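Long-range contact in siderophore biosynthesis lipase/esterase, putative (PDB 6GUP), which hydrolyses the ester bonds of the fungal siderophore fusarinine C, releasing fusarinine and iron, but leaves triacetylfusarinine C intact: residues L39-G44 and M120-G125. Residues are numbered along the deposited sequence; the frame is centred on the assembly and turned at random.
Sequences LLFVGG and MGHSTG
A probable GxSxG nucleophile elbow (Gly121, Ser123, Gly125) follows the central strand of an alpha/beta-hydrolase sheet, where Met120 and Gly121 pair in parallel with Phe41 and Val42. Three backbone hydrogen bonds join the strands: Met120 N to Leu40 O (2.8 Å), Val42 N to Met120 O (2.7 Å) and His122 N to Val42 O (3.0 Å). With CG anti to the backbone N (chi1 -179°), Phe41 carries its ring alongside both Met120 and His122. Its CD2 meets Met120 CG at 4.0 Å, and the extended Met120 chain sets SD at the ring edge, 5.3 Å from the centroid, a Met-aromatic contact. The ring tip, CZ, lies 3.2 Å from His122 CB, short for two carbons and hence tightly packed. The Phe41 and His122 planes are at 28°, offset so far that little of one ring lies over the other. His122 ND1 is bonded to Gln163. Beyond the strands, a type II' turn from His122 to Gly125 gives Ser123 the positive phi (55°) characteristic of the strained elbow serine. Without a CB, Gly125 brings its CA to 3.3 Å from Gly43 O. Thr124 OG1 lies 3.3 Å from Gly44 CA and accepts a bond from Leu45 N. Backbone pairing thus fixes the strand end, the turn's Gly125 N to His122 O bond helps set the serine, and Ser123 OG is hydrogen-bonded to His327 NE2, consistent with a nucleophile in a probable triad with Asp286.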
ATOM      1  N   LEU A  39      -2.268  19.749  -5.090  1.00 33.99           N
ATOM      2  CA  LEU A  39      -0.890  19.359  -4.791  1.00 33.38           C
ATOM      3  C   LEU A  39      -0.846  17.843  -4.599  1.00 31.72           C
ATOM      4  O   LEU A  39      -1.366  17.330  -3.607  1.00 31.77           O
ATOM      5  CB  LEU A  39      -0.393  20.072  -3.527  1.00 33.08           C
ATOM      6  CG  LEU A  39       1.045  19.793  -3.069  1.00 33.10           C
ATOM      7  CD1 LEU A  39       2.051  20.244  -4.116  1.00 32.52           C
ATOM      8  CD2 LEU A  39       1.327  20.476  -1.741  1.00 32.73           C
ATOM      9  N   LEU A  40      -0.240  17.136  -5.556  1.00 30.78           N
ATOM     10  CA  LEU A  40      -0.033  15.689  -5.446  1.00 30.27           C
ATOM     11  C   LEU A  40       1.325  15.425  -4.803  1.00 30.86           C
ATOM     12  O   LEU A  40       2.368  15.762  -5.368  1.00 29.85           O
ATOM     13  CB  LEU A  40      -0.117  15.003  -6.813  1.00 30.28           C
ATOM     14  CG  LEU A  40       0.045  13.473  -6.840  1.00 30.08           C
ATOM     15  CD1 LEU A  40      -0.954  12.768  -5.930  1.00 30.57           C
ATOM     16  CD2 LEU A  40      -0.089  12.957  -8.263  1.00 29.83           C
ATOM     17  N   PHE A  41       1.286  14.809  -3.626  1.00 32.05           N
ATOM     18  CA  PHE A  41       2.463  14.529  -2.814  1.00 32.79           C
ATOM     19  C   PHE A  41       2.830  13.059  -3.003  1.00 32.74           C
ATOM     20  O   PHE A  41       2.006  12.179  -2.754  1.00 32.23           O
ATOM     21  CB  PHE A  41       2.128  14.828  -1.352  1.00 34.26           C
ATOM     22  CG  PHE A  41       3.259  14.598  -0.392  1.00 36.71           C
ATOM     23  CD1 PHE A  41       3.438  13.353   0.203  1.00 37.90           C
ATOM     24  CD2 PHE A  41       4.115  15.637  -0.040  1.00 39.79           C
ATOM     25  CE1 PHE A  41       4.466  13.139   1.106  1.00 39.93           C
ATOM     26  CE2 PHE A  41       5.145  15.429   0.865  1.00 41.49           C
ATOM     27  CZ  PHE A  41       5.317  14.179   1.442  1.00 42.02           C
ATOM     28  N   VAL A  42       4.058  12.809  -3.454  1.00 32.19           N
ATOM     29  CA  VAL A  42       4.566  11.455  -3.680  1.00 32.01           C
ATOM     30  C   VAL A  42       5.582  11.147  -2.583  1.00 34.63           C
ATOM     31  O   VAL A  42       6.667  11.734  -2.546  1.00 32.95           O
ATOM     32  CB  VAL A  42       5.225  11.325  -5.075  1.00 31.24           C
ATOM     33  CG1 VAL A  42       5.711   9.899  -5.326  1.00 31.16           C
ATOM     34  CG2 VAL A  42       4.248  11.744  -6.170  1.00 30.59           C
ATOM     35  N   GLY A  43       5.221  10.229  -1.688  1.00 37.95           N
ATOM     36  CA  GLY A  43       6.094   9.826  -0.587  1.00 40.96           C
ATOM     37  C   GLY A  43       7.248   8.956  -1.048  1.00 42.74           C
ATOM     38  O   GLY A  43       7.408   8.698  -2.244  1.00 42.51           O
ATOM     39  N   GLY A  44       8.053   8.501  -0.090  1.00 45.26           N
ATOM     40  CA  GLY A  44       9.185   7.617  -0.372  1.00 49.09           C
ATOM     41  C   GLY A  44       8.767   6.274  -0.946  1.00 54.06           C
ATOM     42  O   GLY A  44       7.587   5.912  -0.911  1.00 54.27           O
ATOM     43  N   MET A 120       4.767  17.176  -5.833  1.00 28.33           N
ATOM     44  CA  MET A 120       5.771  17.262  -4.775  1.00 28.37           C
ATOM     45  C   MET A 120       6.319  15.875  -4.458  1.00 29.24           C
ATOM     46  O   MET A 120       5.552  14.931  -4.269  1.00 29.42           O
ATOM     47  CB  MET A 120       5.168  17.887  -3.519  1.00 28.36           C
ATOM     48  CG  MET A 120       6.169  18.102  -2.395  1.00 30.04           C
ATOM     49  SD  MET A 120       5.574  19.258  -1.150  1.00 31.55           S
ATOM     50  CE  MET A 120       6.989  19.311  -0.058  1.00 30.32           C
ATOM     51  N   GLY A 121       7.646  15.768  -4.406  1.00 30.61           N
ATOM     52  CA  GLY A 121       8.335  14.532  -4.039  1.00 31.58           C
ATOM     53  C   GLY A 121       8.989  14.667  -2.677  1.00 34.65           C
ATOM     54  O   GLY A 121       9.597  15.697  -2.373  1.00 34.23           O
ATOM     55  N   HIS A 122       8.856  13.623  -1.858  1.00 38.45           N
ATOM     56  CA  HIS A 122       9.435  13.574  -0.517  1.00 43.35           C
ATOM     57  C   HIS A 122      10.390  12.392  -0.452  1.00 41.45           C
ATOM     58  O   HIS A 122      10.014  11.272  -0.805  1.00 39.12           O
ATOM     59  CB  HIS A 122       8.319  13.445   0.524  1.00 52.53           C
ATOM     60  CG  HIS A 122       8.760  12.887   1.843  1.00 60.52           C
ATOM     61  ND1 HIS A 122       9.324  13.664   2.832  1.00 66.01           N
ATOM     62  CD2 HIS A 122       8.699  11.630   2.344  1.00 65.77           C
ATOM     63  CE1 HIS A 122       9.604  12.907   3.879  1.00 70.72           C
ATOM     64  NE2 HIS A 122       9.234  11.670   3.607  1.00 69.62           N
ATOM     65  N   SER A 123      11.618  12.655  -0.001  1.00 41.87           N
ATOM     66  CA  SER A 123      12.681  11.650   0.072  1.00 42.85           C
ATOM     67  C   SER A 123      12.901  11.003  -1.312  1.00 41.22           C
ATOM     68  O   SER A 123      13.143  11.726  -2.282  1.00 41.35           O
ATOM     69  CB  SER A 123      12.387  10.635   1.189  1.00 44.12           C
ATOM     70  OG  SER A 123      13.421   9.672   1.288  1.00 44.77           O
ATOM     71  N   THR A 124      12.790   9.677  -1.416  1.00 39.83           N
ATOM     72  CA  THR A 124      12.962   8.975  -2.693  1.00 39.24           C
ATOM     73  C   THR A 124      11.793   9.162  -3.677  1.00 36.52           C
ATOM     74  O   THR A 124      11.903   8.772  -4.838  1.00 37.58           O
ATOM     75  CB  THR A 124      13.205   7.468  -2.476  1.00 41.65           C
ATOM     76  OG1 THR A 124      12.135   6.914  -1.702  1.00 40.36           O
ATOM     77  CG2 THR A 124      14.526   7.242  -1.750  1.00 44.39           C
ATOM     78  N   GLY A 125      10.685   9.749  -3.218  1.00 33.45           N
ATOM     79  CA  GLY A 125       9.623  10.220  -4.110  1.00 31.69           C
ATOM     80  C   GLY A 125      10.065  11.325  -5.062  1.00 31.37           C
ATOM     81  O   GLY A 125       9.446  11.526  -6.105  1.00 31.34           O
TER